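Local coordinates for protein retinoic acid receptor (Platynereis dumerilii, PDB 6EU9) that binds all-trans retinoic acid in its ligand-binding domain and probably acts as a ligand-regulated transcription factor, at residues Pro69-Leu74 with Thr81-Ala86; Ile91-Ala96 with Met150-Cys155. All coordinates share one frame; numbering follows the deposited sequence.

Contact 1 of 2, residues Pro69-Leu74 with Thr81-Ala86; sequences PVFTQL and TLLKAA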
loop_
_atom_site.group_PDB
_atom_site.type_symbol
_atom_site.label_atom_id
_atom_site.label_comp_id
_atom_site.label_asym_id
_atom_site.label_seq_id
_atom_site.Cartn_x
_atom_site.Cartn_y
_atom_site.Cartn_z
ATOM N N PRO A 69 -3.671 -9.013 -11.376
ATOM C CA PRO A 69 -3.193 -8.095 -12.402
ATOM C C PRO A 69 -3.389 -6.664 -12.001
ATOM O O PRO A 69 -4.371 -6.340 -11.289
ATOM C CB PRO A 69 -4.076 -8.427 -13.617
ATOM C CG PRO A 69 -4.490 -9.836 -13.412
ATOM C CD PRO A 69 -4.290 -10.224 -11.979
ATOM N N VAL A 70 -2.455 -5.820 -12.418
ATOM C CA VAL A 70 -2.615 -4.365 -12.431
ATOM C C VAL A 70 -2.578 -3.710 -11.066
ATOM O O VAL A 70 -1.980 -2.641 -10.922
ATOM C CB VAL A 70 -3.836 -3.814 -13.248
ATOM C CG1 VAL A 70 -3.462 -3.633 -14.699
ATOM C CG2 VAL A 70 -5.108 -4.629 -13.133
ATOM N N PHE A 71 -3.201 -4.332 -10.073
ATOM C CA PHE A 71 -3.277 -3.721 -8.757
ATOM C C PHE A 71 -1.887 -3.391 -8.196
ATOM O O PHE A 71 -1.660 -2.384 -7.644
ATOM C CB PHE A 71 -4.142 -4.576 -7.753
ATOM C CG PHE A 71 -4.117 -4.055 -6.336
ATOM C CD1 PHE A 71 -4.860 -2.921 -5.974
ATOM C CD2 PHE A 71 -3.304 -4.644 -5.357
ATOM C CE1 PHE A 71 -4.744 -2.384 -4.682
ATOM C CE2 PHE A 71 -3.220 -4.120 -4.067
ATOM C CZ PHE A 71 -3.949 -3.006 -3.719
ATOM N N THR A 72 -1.019 -4.355 -8.357
ATOM C CA THR A 72 0.406 -4.286 -8.079
ATOM C C THR A 72 1.145 -3.178 -8.811
ATOM O O THR A 72 2.120 -2.668 -8.293
ATOM C CB THR A 72 1.027 -5.672 -8.368
ATOM O OG1 THR A 72 0.374 -6.325 -9.512
ATOM C CG2 THR A 72 0.822 -6.531 -7.091
ATOM N N GLN A 73 0.674 -2.801 -9.964
ATOM C CA GLN A 73 1.284 -1.696 -10.741
ATOM C C GLN A 73 1.261 -0.364 -10.042
ATOM O O GLN A 73 2.133 0.425 -10.300
ATOM C CB GLN A 73 0.620 -1.444 -12.079
ATOM C CG GLN A 73 0.286 -2.684 -12.856
ATOM C CD GLN A 73 0.718 -2.590 -14.260
ATOM O OE1 GLN A 73 1.133 -1.535 -14.775
ATOM N NE2 GLN A 73 0.671 -3.719 -14.910
ATOM N N LEU A 74 0.294 -0.103 -9.163
ATOM C CA LEU A 74 0.058 1.280 -8.703
ATOM C C LEU A 74 0.908 1.507 -7.503
ATOM O O LEU A 74 1.457 0.535 -6.967
ATOM C CB LEU A 74 -1.404 1.464 -8.313
ATOM C CG LEU A 74 -2.433 0.757 -9.158
ATOM C CD1 LEU A 74 -3.305 0.021 -8.160
ATOM C CD2 LEU A 74 -3.120 1.720 -10.074
ATOM N N THR A 81 -4.591 2.560 0.315
ATOM C CA THR A 81 -5.809 3.358 0.284
ATOM C C THR A 81 -6.974 2.574 -0.259
ATOM O O THR A 81 -7.979 2.548 0.415
ATOM C CB THR A 81 -5.583 4.605 -0.578
ATOM O OG1 THR A 81 -4.352 5.209 -0.169
ATOM C CG2 THR A 81 -6.673 5.593 -0.460
ATOM N N LEU A 82 -6.783 1.887 -1.393
ATOM C CA LEU A 82 -7.875 1.146 -2.053
ATOM C C LEU A 82 -8.253 -0.058 -1.283
ATOM O O LEU A 82 -9.399 -0.382 -1.217
ATOM C CB LEU A 82 -7.530 0.734 -3.484
ATOM C CG LEU A 82 -7.298 1.823 -4.533
ATOM C CD1 LEU A 82 -6.863 1.148 -5.793
ATOM C CD2 LEU A 82 -8.576 2.596 -4.799
ATOM N N LEU A 83 -7.275 -0.716 -0.681
ATOM C CA LEU A 83 -7.532 -1.924 0.112
ATOM C C LEU A 83 -8.316 -1.575 1.367
ATOM O O LEU A 83 -9.256 -2.341 1.720
ATOM C CB LEU A 83 -6.252 -2.621 0.493
ATOM C CG LEU A 83 -5.863 -3.793 -0.409
ATOM C CD1 LEU A 83 -4.438 -4.213 -0.045
ATOM C CD2 LEU A 83 -6.876 -4.918 -0.182
ATOM N N LYS A 84 -7.928 -0.463 2.052
ATOM C CA LYS A 84 -8.661 -0.086 3.225
ATOM C C LYS A 84 -10.109 0.203 2.872
ATOM O O LYS A 84 -11.045 -0.275 3.518
ATOM C CB LYS A 84 -8.002 1.101 3.896
ATOM C CG LYS A 84 -7.168 0.665 5.110
ATOM C CD LYS A 84 -5.808 1.301 5.146
ATOM C CE LYS A 84 -5.758 2.632 5.885
ATOM N NZ LYS A 84 -5.154 2.374 7.231
ATOM N N ALA A 85 -10.284 0.972 1.799
ATOM C CA ALA A 85 -11.576 1.429 1.316
ATOM C C ALA A 85 -12.489 0.287 0.885
ATOM O O ALA A 85 -13.658 0.364 1.136
ATOM C CB ALA A 85 -11.339 2.383 0.169
ATOM N N ALA A 86 -11.915 -0.792 0.353
ATOM C CA ALA A 86 -12.706 -1.801 -0.382
ATOM C C ALA A 86 -12.879 -3.066 0.411
ATOM O O ALA A 86 -13.597 -3.971 0.017
ATOM C CB ALA A 86 -12.028 -2.149 -1.703
#
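The backbones of F71 and L82 stand well apart, their CA atoms 9.5 Å from one another, where the 3-10 turn 71-73 faces the body of helix 76-97. In the nuclear receptor ligand-binding domain, an antiparallel three-layer helical sandwich, this turn belongs to the connection between helix 47-66 and helix 76-97. The contact therefore illustrates how a linker folds back onto the helix it leads into. Large apolar side chains span the gap, with F71 at the centre of the contact. Its CG lies anti to the backbone N (chi1 174°), which carries the ring across toward two consecutive leucines. They meet it differently. L82 brings its CD1 to the ring edge, close to the ring plane, at 4.3 Å from F71 CE1. L83, crossing F71 at about a right angle, approaches obliquely, and its branch point shares the work with a methyl: CG and CD1 are each 3.9 Å from F71 CZ. The CB of L83 points aside from the turn, and the end of the side chain comes nearer. L74 adds a lighter touch from the last residue of the segment. The group is closed over by L156 of helix 145-156, which touches F71, L82 and L83, and by V170 of helix 167-188, which packs on L74 and L82. Beside this apolar patch, the carbonyl of L74 accepts a hydrogen bond from Q79 NE2. Farther round helix 76-97, K84 NZ reaches the carbonyl of E234 in the C-terminal helix 230-236. At the apolar centre, L82 CD1 is shared by both partners, lying 4.4 Å from L74 CD1 as well as beside the F71 ring.

Contact 2 of 2, residues Ile91-Ala96 with Met150-Cys155; sequences IILRLA and MLSLIC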
loop_
_atom_site.group_PDB
_atom_site.type_symbol
_atom_site.label_atom_id
_atom_site.label_comp_id
_atom_site.label_asym_id
_atom_site.label_seq_id
_atom_site.Cartn_x
_atom_site.Cartn_y
_atom_site.Cartn_z
ATOM N N ILE A 91 -15.483 -8.418 1.385
ATOM C CA ILE A 91 -15.851 -9.436 2.378
ATOM C C ILE A 91 -17.344 -9.679 2.377
ATOM O O ILE A 91 -17.775 -10.812 2.495
ATOM C CB ILE A 91 -15.387 -8.959 3.795
ATOM C CG1 ILE A 91 -13.941 -9.349 4.000
ATOM C CG2 ILE A 91 -16.281 -9.376 4.968
ATOM C CD1 ILE A 91 -13.338 -8.700 5.206
ATOM N N ILE A 92 -18.137 -8.617 2.251
ATOM C CA ILE A 92 -19.541 -8.821 2.174
ATOM C C ILE A 92 -19.880 -9.576 0.906
ATOM O O ILE A 92 -20.715 -10.479 0.875
ATOM C CB ILE A 92 -20.273 -7.491 2.327
ATOM C CG1 ILE A 92 -19.994 -6.974 3.750
ATOM C CG2 ILE A 92 -21.774 -7.632 2.035
ATOM C CD1 ILE A 92 -20.333 -5.527 4.013
ATOM N N LEU A 93 -19.265 -9.205 -0.186
ATOM C CA LEU A 93 -19.515 -9.857 -1.477
ATOM C C LEU A 93 -19.137 -11.315 -1.409
ATOM O O LEU A 93 -19.783 -12.159 -1.933
ATOM C CB LEU A 93 -18.769 -9.096 -2.576
ATOM C CG LEU A 93 -19.325 -9.343 -3.979
ATOM C CD1 LEU A 93 -20.774 -8.926 -4.168
ATOM C CD2 LEU A 93 -18.467 -8.509 -4.890
ATOM N N ARG A 94 -18.035 -11.616 -0.755
ATOM C CA ARG A 94 -17.533 -12.955 -0.618
ATOM C C ARG A 94 -18.480 -13.778 0.210
ATOM O O ARG A 94 -18.795 -14.908 -0.068
ATOM C CB ARG A 94 -16.176 -12.921 -0.008
ATOM C CG ARG A 94 -15.123 -13.090 -1.039
ATOM C CD ARG A 94 -13.771 -12.599 -0.481
ATOM N NE ARG A 94 -12.778 -12.536 -1.537
ATOM C CZ ARG A 94 -11.546 -13.045 -1.478
ATOM N NH1 ARG A 94 -11.143 -13.694 -0.402
ATOM N NH2 ARG A 94 -10.768 -12.937 -2.520
ATOM N N LEU A 95 -18.970 -13.186 1.275
ATOM C CA LEU A 95 -19.831 -13.844 2.189
ATOM C C LEU A 95 -21.137 -14.146 1.459
ATOM O O LEU A 95 -21.732 -15.208 1.694
ATOM C CB LEU A 95 -20.017 -12.994 3.422
ATOM C CG LEU A 95 -20.150 -13.628 4.814
ATOM C CD1 LEU A 95 -19.622 -15.047 4.890
ATOM C CD2 LEU A 95 -19.430 -12.714 5.798
ATOM N N ALA A 96 -21.557 -13.244 0.576
ATOM C CA ALA A 96 -22.723 -13.486 -0.248
ATOM C C ALA A 96 -22.563 -14.641 -1.175
ATOM O O ALA A 96 -23.525 -15.350 -1.432
ATOM C CB ALA A 96 -23.072 -12.247 -1.008
ATOM N N MET A 150 -14.444 -10.739 -10.550
ATOM C CA MET A 150 -14.387 -9.463 -11.260
ATOM C C MET A 150 -14.966 -8.296 -10.505
ATOM O O MET A 150 -14.381 -7.234 -10.487
ATOM C CB MET A 150 -14.985 -9.560 -12.651
ATOM C CG MET A 150 -14.508 -10.734 -13.462
ATOM S SD MET A 150 -14.926 -10.586 -15.225
ATOM C CE MET A 150 -15.568 -12.234 -15.386
ATOM N N LEU A 151 -16.144 -8.487 -9.865
ATOM C CA LEU A 151 -16.761 -7.433 -9.071
ATOM C C LEU A 151 -15.889 -7.056 -7.896
ATOM O O LEU A 151 -15.798 -5.895 -7.537
ATOM C CB LEU A 151 -18.126 -7.851 -8.577
ATOM C CG LEU A 151 -19.323 -7.979 -9.580
ATOM C CD1 LEU A 151 -20.481 -8.953 -9.224
ATOM C CD2 LEU A 151 -19.910 -6.659 -10.055
ATOM N N SER A 152 -15.211 -8.015 -7.296
ATOM C CA SER A 152 -14.289 -7.687 -6.215
ATOM C C SER A 152 -13.164 -6.794 -6.681
ATOM O O SER A 152 -12.871 -5.805 -6.026
ATOM C CB SER A 152 -13.691 -8.929 -5.629
ATOM O OG SER A 152 -14.745 -9.924 -5.459
ATOM N N LEU A 153 -12.540 -7.096 -7.825
ATOM C CA LEU A 153 -11.463 -6.250 -8.337
ATOM C C LEU A 153 -11.980 -4.889 -8.719
ATOM O O LEU A 153 -11.261 -3.903 -8.566
ATOM C CB LEU A 153 -10.748 -6.917 -9.540
ATOM C CG LEU A 153 -9.321 -6.349 -9.865
ATOM C CD1 LEU A 153 -8.403 -6.578 -8.705
ATOM C CD2 LEU A 153 -8.720 -7.041 -11.026
ATOM N N ILE A 154 -13.191 -4.843 -9.294
ATOM C CA ILE A 154 -13.806 -3.595 -9.697
ATOM C C ILE A 154 -14.053 -2.719 -8.487
ATOM O O ILE A 154 -13.865 -1.501 -8.569
ATOM C CB ILE A 154 -15.049 -3.827 -10.552
ATOM C CG1 ILE A 154 -14.650 -4.291 -11.942
ATOM C CG2 ILE A 154 -16.110 -2.666 -10.547
ATOM C CD1 ILE A 154 -15.808 -4.819 -12.762
ATOM N N CYS A 155 -14.433 -3.359 -7.382
ATOM C CA CYS A 155 -14.571 -2.662 -6.096
ATOM C C CYS A 155 -13.258 -2.144 -5.643
ATOM O O CYS A 155 -13.131 -0.980 -5.316
ATOM C CB CYS A 155 -15.029 -3.601 -4.978
ATOM S SG CYS A 155 -16.768 -3.856 -4.982
#
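L93 projects from helix 76-97 onto L151 and S152 of helix 145-156, and the two helices come nearest at L93 and S152, whose CA atoms are 7.4 Å apart. The close part of this contact is small and rests on one methyl group. A chi1 of -159° sets L93 CG beside its own carbonyl carbon and sends CD2 against the base of the L151 side chain, 3.8 Å from L151 CB, and the two leucines cross at about a right angle. The same CD2 lies 4.0 Å from S152 OG. The small serine is consistent with the close approach of the two helices. S152 OG is hydrogen-bonded to the carbonyl of Y148, one turn earlier in its own helix, so this buried polar atom is satisfied while L93 CD2 packs beside it.

Away from this point the interface is looser, at C155 and R94, where the looseness is one of distance, since both residues are buried. The CB of C155 points at the other helix, yet its side chain approaches no nearer than 5.0 Å. R94 comes no nearer than 5.1 Å to 150-155; it packs on N60 and F64 of helix 47-66, and its NH2 is hydrogen-bonded to T22 OG1. On another side, F134 and L138 of helix 128-141 cover L93, and L199 of helix 195-222 touches L151. Two helices lying side by side, with further helices packed on different faces, are characteristic of the middle layer of the nuclear receptor ligand-binding sandwich.

Helix 76-97 runs through both contacts, giving its earlier turns to contact 1 and its later ones to contact 2, with the centres 14 Å apart. The centre of contact 2 lies about 3 Å from the centre of the chain, deep in the core; that of contact 1, about 14 Å from it, is buried too but closer to the periphery, where L83 also packs on L231 of the second subunit. Aromatic and leucine side chains bridge a wide backbone gap in the first, whereas one leucine methyl set against L151 CB and S152 OG accompanies the closer helices of the second. Helix 145-156 joins them: its L156 packs against contact 1, and A86 CB lies 4.0 Å from C155 O.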